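Local structure of chitinase A (Pteris ryukyuensis, 4RL3) at residues Thr131-Phe134 / Val135-Gly139; Asp160-Glu163 / Ser164-Thr167; Gly171-Ser174 / Ser175-Asp178. The protein probably hydrolyses glycosidic bonds in chitin, the chain described here being the family 18 catalytic domain of a longer protein. All blocks are in the same frame, centred on the assembly; numbering follows the deposited sequence. Where two conformers were deposited one is given.

Contact 1 (Thr131-Phe134 / Val135-Gly139); sequences TSTF and VSCIG
Phe-134 and Ile-138 meet twice, once through the backbone and once through their side chains. Ile-138 N donates to Phe-134 O at 3.0 Å, and the bond is nearly straight (170° at the hydrogen). Ile-138 CG1 lies over one face of the Phe-134 ring, 3.5 Å from CE1. The ring is there because its CG stands anti to the backbone N (chi1 174°), which sets it beside the carbonyl carbon, where Ile-138 can reach its face.

The other donors follow the same i to i+4 pattern. Val-135 N reaches Thr-131 O at 2.9 Å. Ser-136 N reaches Ser-132 O at 3.0 Å, with the donor tilted 28° from the carbonyl plane. Cys-137 N is bonded to Thr-133 O, also at 3.0 Å. Gly-139 N, the next in line after Ile-138, donates to Val-135 O at 2.8 Å. Two side chains also find partners: Ser-136 OG bonds to Gln-140 NE2 in the same helix, and Thr-133 OG1 to Ser-130 OG just before it.

Apolar groups fill in around these bonds. CG2 of Thr-131 meets CG2 of Val-135 at 4.1 Å, and the two side chains cross obliquely. Phe-91 and Phe-126 meet the Phe-134 ring edge-to-face, and strand 118-123 also touches it. Ile-138 and Cys-137 touch Trp-99 of helix 96-114.

This is the first part of helix 131-147, the helix of the beta-alpha-beta unit between strands 118-123 and 153-156. The amides of 135 to 139 each reach a carbonyl one turn back, so Val-135 and Ile-138 are buried with their backbone N-H groups satisfied.

Contact 2 (Asp160-Glu163 / Ser164-Thr167); sequences DGVE and SQYT
Glu-163 and Thr-167 are joined through one carbonyl. Glu-163 O accepts from Thr-167 OG1 at 2.6 Å and from Thr-167 N at 2.9 Å. The two donors come from opposite faces of the carbonyl plane. The hydroxyl gets there because OG1 sits between the backbone N and the carbonyl carbon (chi1 58°), which turns it back over the preceding turn. This also brings Thr-167 CG2 to 3.8 Å from Glu-163 CG. Beyond CG the glutamate leads away, and its OE1 forms a salt bridge with Lys-206.

Val-162 holds the N-cap position of helix 163-173. Its carbonyl oxygen accepts from Tyr-166 N at 3.1 Å, nearly along the C=O axis. The two side chains lie side by side, with Val-162 CG2 3.5 Å from Tyr-166 CD2. Tyr-166 OH is bonded to Tyr-123 O. Gln-165 is bent back, and a water joins its OE1 (2.8 Å) to Gly-161 O.

The first turn is thus secured by backbone, hydroxyl and water bonds. Glu-163, a negative group at a helix N-terminus, would probably also interact favourably with the helix dipole.

Contact 3 (Gly171-Ser174 / Ser175-Asp178); sequences GQYS and SVID. With EDO (1,2-ethanediol), chain D.
Tyr-173 O is gripped by two amides of the residues that follow it. Val-176 N binds it at 3.0 Å, from above the carbonyl plane. Ile-177 N adds a weak bond at 3.2 Å, strongly bent at the hydrogen (123°). The same Ile-177 N also donates to Ser-174 O at 3.3 Å, again from well above the carbonyl plane. Bonds spanning three residues take over here, and the one i to i+4 bond that remains is weak, as the chain tightens and leaves helix 163-173.

The side chains close round the same carbonyl. Val-176 CG2 lies near the plane of the Tyr-173 ring, at its edge, and comes within 4.0 Å of Tyr-173 CB. With CG1 anti to the carbonyl carbon (chi1 -66°), CG2 falls between the backbone N and the carbonyl carbon and is turned back toward the tyrosine. Ile-177 CD1 reaches the same CB at 3.9 Å. Ile-177 also packs on Leu-169 and Phe-170, while Tyr-173 and Val-176 lean on Thr-143 of helix 131-147. A water accepts from Ser-175 N at 3.1 Å.

Asp-178 follows the turn. Its OD1 accepts from O1 of a 1,2-ethanediol at 2.6 Å, a molecule probably brought by the crystallisation liquor. Its OD2 forms a salt bridge with Lys-146 and accepts from Ala-154 N. An alanine here would remove the carboxylate, and is likely to leave the Lys-146 charge without its mate and the Ala-154 amide without this acceptor. Lys-146 also binds Val-176 O, so helix 131-147 and the turn are tied together. This is a helix-to-strand connection of the TIM-barrel fold of family 18, leading from helix 163-173 into strand 179-180.

Contacts 2 and 3 lie toward the two ends of helix 163-173, their centres about 15 Å apart. Contact 1 lies on the neighbouring helix 131-147, with its centre about 12 Å from that of contact 2 and about 13 Å from that of contact 3. It packs on both: Phe-134 CD2 is 4.0 Å from Gln-165 CB, and Gly-139 CA is 3.6 Å from Tyr-173 CE2. Contacts 1 and 2 follow strands 118-123 and 153-156, so they probably lie toward the end of the barrel where family 18 enzymes keep their active site. The side chain of Val-162 is about 10 Å from a bound magnesium ion. Contact 3 lies toward the other end of the barrel.

Contact 1 (Thr131-Phe134 / Val135-Gly139)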
loop_
_atom_site.group_PDB
_atom_site.type_symbol
_atom_site.label_atom_id
_atom_site.label_comp_id
_atom_site.label_asym_id
_atom_site.label_seq_id
_atom_site.Cartn_x
_atom_site.Cartn_y
_atom_site.Cartn_z
ATOM N N THR A 131 9.726 8.744 16.681
ATOM C CA THR A 131 8.513 8.953 15.914
ATOM C C THR A 131 8.519 10.320 15.226
ATOM O O THR A 131 8.100 10.435 14.074
ATOM C CB THR A 131 7.282 8.740 16.811
ATOM O OG1 THR A 131 7.250 7.356 17.185
ATOM C CG2 THR A 131 5.984 9.144 16.120
ATOM N N SER A 132 9.006 11.351 15.915
ATOM C CA SER A 132 9.103 12.679 15.313
ATOM C C SER A 132 9.991 12.672 14.070
ATOM O O SER A 132 9.669 13.316 13.078
ATOM C CB SER A 132 9.635 13.702 16.319
ATOM O OG SER A 132 8.669 13.982 17.320
ATOM N N THR A 133 11.104 11.944 14.132
ATOM C CA THR A 133 12.020 11.853 13.000
ATOM C C THR A 133 11.351 11.155 11.824
ATOM O O THR A 133 11.403 11.649 10.707
ATOM C CB THR A 133 13.331 11.158 13.386
ATOM O OG1 THR A 133 14.048 11.998 14.303
ATOM C CG2 THR A 133 14.188 10.886 12.159
ATOM N N PHE A 134 10.700 10.023 12.087
ATOM C CA PHE A 134 9.968 9.303 11.047
ATOM C C PHE A 134 8.906 10.185 10.387
ATOM O O PHE A 134 8.831 10.272 9.164
ATOM C CB PHE A 134 9.322 8.033 11.617
ATOM C CG PHE A 134 8.433 7.305 10.646
ATOM C CD1 PHE A 134 8.970 6.667 9.542
ATOM C CD2 PHE A 134 7.056 7.270 10.829
ATOM C CE1 PHE A 134 8.156 6.003 8.648
ATOM C CE2 PHE A 134 6.230 6.584 9.944
ATOM C CZ PHE A 134 6.785 5.971 8.839
ATOM N N VAL A 135 8.099 10.850 11.200
ATOM C CA VAL A 135 7.014 11.657 10.677
ATOM C C VAL A 135 7.548 12.810 9.821
ATOM O O VAL A 135 7.019 13.097 8.748
ATOM C CB VAL A 135 6.106 12.172 11.823
ATOM C CG1 VAL A 135 5.137 13.233 11.333
ATOM C CG2 VAL A 135 5.361 11.010 12.483
ATOM N N SER A 136 8.595 13.474 10.294
ATOM C CA SER A 136 9.201 14.554 9.534
ATOM C C SER A 136 9.719 14.069 8.176
ATOM O O SER A 136 9.472 14.694 7.154
ATOM C CB SER A 136 10.353 15.162 10.328
ATOM O OG SER A 136 10.899 16.275 9.635
ATOM N N CYS A 137 10.428 12.946 8.178
ATOM C CA CYS A 137 10.976 12.398 6.930
ATOM C C CYS A 137 9.871 12.095 5.917
ATOM O O CYS A 137 9.937 12.510 4.760
ATOM C CB CYS A 137 11.763 11.109 7.199
ATOM S SG CYS A 137 13.392 11.382 7.929
ATOM N N ILE A 138 8.864 11.357 6.350
ATOM C CA ILE A 138 7.824 10.910 5.428
ATOM C C ILE A 138 6.907 12.059 5.010
ATOM O O ILE A 138 6.523 12.161 3.837
ATOM C CB ILE A 138 6.986 9.765 6.034
ATOM C CG1 ILE A 138 7.866 8.539 6.312
ATOM C CG2 ILE A 138 5.811 9.402 5.130
ATOM C CD1 ILE A 138 8.597 7.985 5.116
ATOM N N GLY A 139 6.539 12.911 5.960
ATOM C CA GLY A 139 5.685 14.044 5.648
ATOM C C GLY A 139 6.328 14.958 4.621
ATOM O O GLY A 139 5.687 15.407 3.660
#

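Contact 2 (Asp160-Glu163 / Ser164-Thr167)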
loop_
_atom_site.group_PDB
_atom_site.type_symbol
_atom_site.label_atom_id
_atom_site.label_comp_id
_atom_site.label_asym_id
_atom_site.label_seq_id
_atom_site.Cartn_x
_atom_site.Cartn_y
_atom_site.Cartn_z
ATOM N N ASP A 160 -2.523 -1.633 13.911
ATOM C CA ASP A 160 -2.582 -1.109 15.282
ATOM C C ASP A 160 -1.218 -1.013 15.956
ATOM O O ASP A 160 -0.958 -0.073 16.709
ATOM C CB ASP A 160 -3.540 -1.932 16.147
ATOM C CG ASP A 160 -5.009 -1.703 15.784
ATOM O OD1 ASP A 160 -5.340 -0.696 15.123
ATOM O OD2 ASP A 160 -5.839 -2.542 16.196
ATOM N N GLY A 161 -0.343 -1.975 15.668
ATOM C CA GLY A 161 0.993 -2.012 16.260
ATOM C C GLY A 161 1.874 -0.820 15.937
ATOM O O GLY A 161 2.862 -0.566 16.645
ATOM N N VAL A 162 1.524 -0.085 14.879
ATOM C CA VAL A 162 2.239 1.135 14.499
ATOM C C VAL A 162 1.336 2.379 14.539
ATOM O O VAL A 162 1.580 3.363 13.851
ATOM C CB VAL A 162 2.926 0.959 13.125
ATOM C CG1 VAL A 162 4.003 -0.115 13.233
ATOM C CG2 VAL A 162 1.932 0.616 12.021
ATOM N N GLU A 163 0.321 2.347 15.405
ATOM C CA GLU A 163 -0.633 3.452 15.546
ATOM C C GLU A 163 0.018 4.775 15.920
ATOM O O GLU A 163 -0.332 5.819 15.364
ATOM C CB GLU A 163 -1.675 3.078 16.609
ATOM C CG GLU A 163 -2.761 4.110 16.881
ATOM C CD GLU A 163 -3.824 3.539 17.799
ATOM O OE1 GLU A 163 -4.438 2.513 17.422
ATOM O OE2 GLU A 163 -4.013 4.083 18.918
ATOM N N SER A 164 0.960 4.733 16.865
ATOM C CA SER A 164 1.620 5.951 17.321
ATOM C C SER A 164 2.282 6.705 16.164
ATOM O O SER A 164 2.140 7.924 16.024
ATOM C CB SER A 164 2.664 5.615 18.385
ATOM O OG SER A 164 3.212 6.810 18.910
ATOM N N GLN A 165 2.988 5.967 15.318
ATOM C CA GLN A 165 3.699 6.566 14.196
ATOM C C GLN A 165 2.751 7.079 13.127
ATOM O O GLN A 165 2.868 8.217 12.670
ATOM C CB GLN A 165 4.661 5.565 13.567
ATOM C CG GLN A 165 5.883 5.262 14.428
ATOM C CD GLN A 165 5.661 4.217 15.512
ATOM O OE1 GLN A 165 4.635 3.524 15.558
ATOM N NE2 GLN A 165 6.641 4.099 16.398
ATOM N N TYR A 166 1.823 6.239 12.696
ATOM C CA TYR A 166 1.000 6.607 11.548
ATOM C C TYR A 166 -0.135 7.579 11.860
ATOM O O TYR A 166 -0.500 8.380 11.004
ATOM C CB TYR A 166 0.510 5.367 10.818
ATOM C CG TYR A 166 1.603 4.729 9.986
ATOM C CD1 TYR A 166 1.883 5.192 8.699
ATOM C CD2 TYR A 166 2.383 3.696 10.492
ATOM C CE1 TYR A 166 2.886 4.626 7.936
ATOM C CE2 TYR A 166 3.392 3.131 9.736
ATOM C CZ TYR A 166 3.641 3.600 8.462
ATOM O OH TYR A 166 4.645 3.030 7.697
ATOM N N THR A 167 -0.698 7.534 13.071
ATOM C CA THR A 167 -1.687 8.559 13.417
ATOM C C THR A 167 -1.045 9.948 13.527
ATOM O O THR A 167 -1.649 10.953 13.150
ATOM C CB THR A 167 -2.477 8.248 14.707
ATOM O OG1 THR A 167 -1.578 8.097 15.820
ATOM C CG2 THR A 167 -3.353 7.007 14.532
HETATM O O HOH W 1 5.543 1.005 16.528
#

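Contact 3 (Gly171-Ser174 / Ser175-Asp178)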
loop_
_atom_site.group_PDB
_atom_site.type_symbol
_atom_site.label_atom_id
_atom_site.label_comp_id
_atom_site.label_asym_id
_atom_site.label_seq_id
_atom_site.Cartn_x
_atom_site.Cartn_y
_atom_site.Cartn_z
ATOM N N GLY A 171 -2.391 12.776 11.042
ATOM C CA GLY A 171 -3.007 13.941 11.672
ATOM C C GLY A 171 -2.332 15.240 11.271
ATOM O O GLY A 171 -2.953 16.306 11.298
ATOM N N GLN A 172 -1.060 15.118 10.888
ATOM C CA GLN A 172 -0.208 16.230 10.497
ATOM C C GLN A 172 -0.210 16.534 8.989
ATOM O O GLN A 172 -0.073 17.688 8.582
ATOM C CB GLN A 172 1.217 15.901 10.943
ATOM C CG GLN A 172 2.136 17.096 11.055
ATOM C CD GLN A 172 3.385 16.820 11.845
ATOM O OE1 GLN A 172 4.369 17.549 11.733
ATOM N NE2 GLN A 172 3.371 15.753 12.649
ATOM N N TYR A 173 -0.364 15.494 8.165
ATOM C CA TYR A 173 -0.194 15.593 6.715
ATOM C C TYR A 173 -1.416 15.078 5.955
ATOM O O TYR A 173 -1.326 14.667 4.797
ATOM C CB TYR A 173 1.080 14.828 6.299
ATOM C CG TYR A 173 2.332 15.533 6.726
ATOM C CD1 TYR A 173 2.834 16.580 5.971
ATOM C CD2 TYR A 173 3.001 15.181 7.892
ATOM C CE1 TYR A 173 3.973 17.255 6.359
ATOM C CE2 TYR A 173 4.132 15.855 8.285
ATOM C CZ TYR A 173 4.614 16.889 7.512
ATOM O OH TYR A 173 5.731 17.594 7.873
ATOM N N SER A 174 -2.593 15.153 6.577
ATOM C CA SER A 174 -3.780 14.603 5.923
ATOM C C SER A 174 -4.085 15.260 4.580
ATOM O O SER A 174 -4.585 14.604 3.675
ATOM C CB SER A 174 -5.001 14.635 6.843
ATOM O OG SER A 174 -5.379 15.952 7.170
ATOM N N SER A 175 -3.755 16.541 4.418
ATOM C CA SER A 175 -4.033 17.210 3.151
ATOM C C SER A 175 -3.268 16.631 1.965
ATOM O O SER A 175 -3.686 16.810 0.820
ATOM C CB SER A 175 -3.749 18.706 3.253
ATOM O OG SER A 175 -2.365 18.951 3.388
ATOM N N VAL A 176 -2.150 15.950 2.219
ATOM C CA VAL A 176 -1.375 15.358 1.124
ATOM C C VAL A 176 -1.389 13.827 1.139
ATOM O O VAL A 176 -0.777 13.193 0.279
ATOM C CB VAL A 176 0.081 15.889 1.080
ATOM C CG1 VAL A 176 0.094 17.376 0.727
ATOM C CG2 VAL A 176 0.831 15.618 2.380
ATOM N N ILE A 177 -2.106 13.229 2.085
ATOM C CA ILE A 177 -2.262 11.784 2.112
ATOM C C ILE A 177 -3.672 11.451 1.643
ATOM O O ILE A 177 -4.643 11.737 2.326
ATOM C CB ILE A 177 -1.985 11.210 3.516
ATOM C CG1 ILE A 177 -0.514 11.433 3.893
ATOM C CG2 ILE A 177 -2.288 9.710 3.558
ATOM C CD1 ILE A 177 -0.213 11.229 5.352
ATOM N N ASP A 178 -3.773 10.822 0.484
ATOM C CA ASP A 178 -5.058 10.589 -0.156
ATOM C C ASP A 178 -5.789 9.376 0.369
ATOM O O ASP A 178 -7.016 9.381 0.401
ATOM C CB ASP A 178 -4.852 10.432 -1.650
ATOM C CG ASP A 178 -4.118 11.597 -2.241
ATOM O OD1 ASP A 178 -4.725 12.699 -2.314
ATOM O OD2 ASP A 178 -2.932 11.428 -2.602
HETATM C C1 EDO D . -4.250 15.823 -3.460
HETATM O O1 EDO D . -3.777 14.562 -3.926
HETATM C C2 EDO D . -3.626 16.135 -2.107
HETATM O O2 EDO D . -2.221 16.386 -2.241
HETATM O O HOH W 2 -2.527 18.524 6.435
#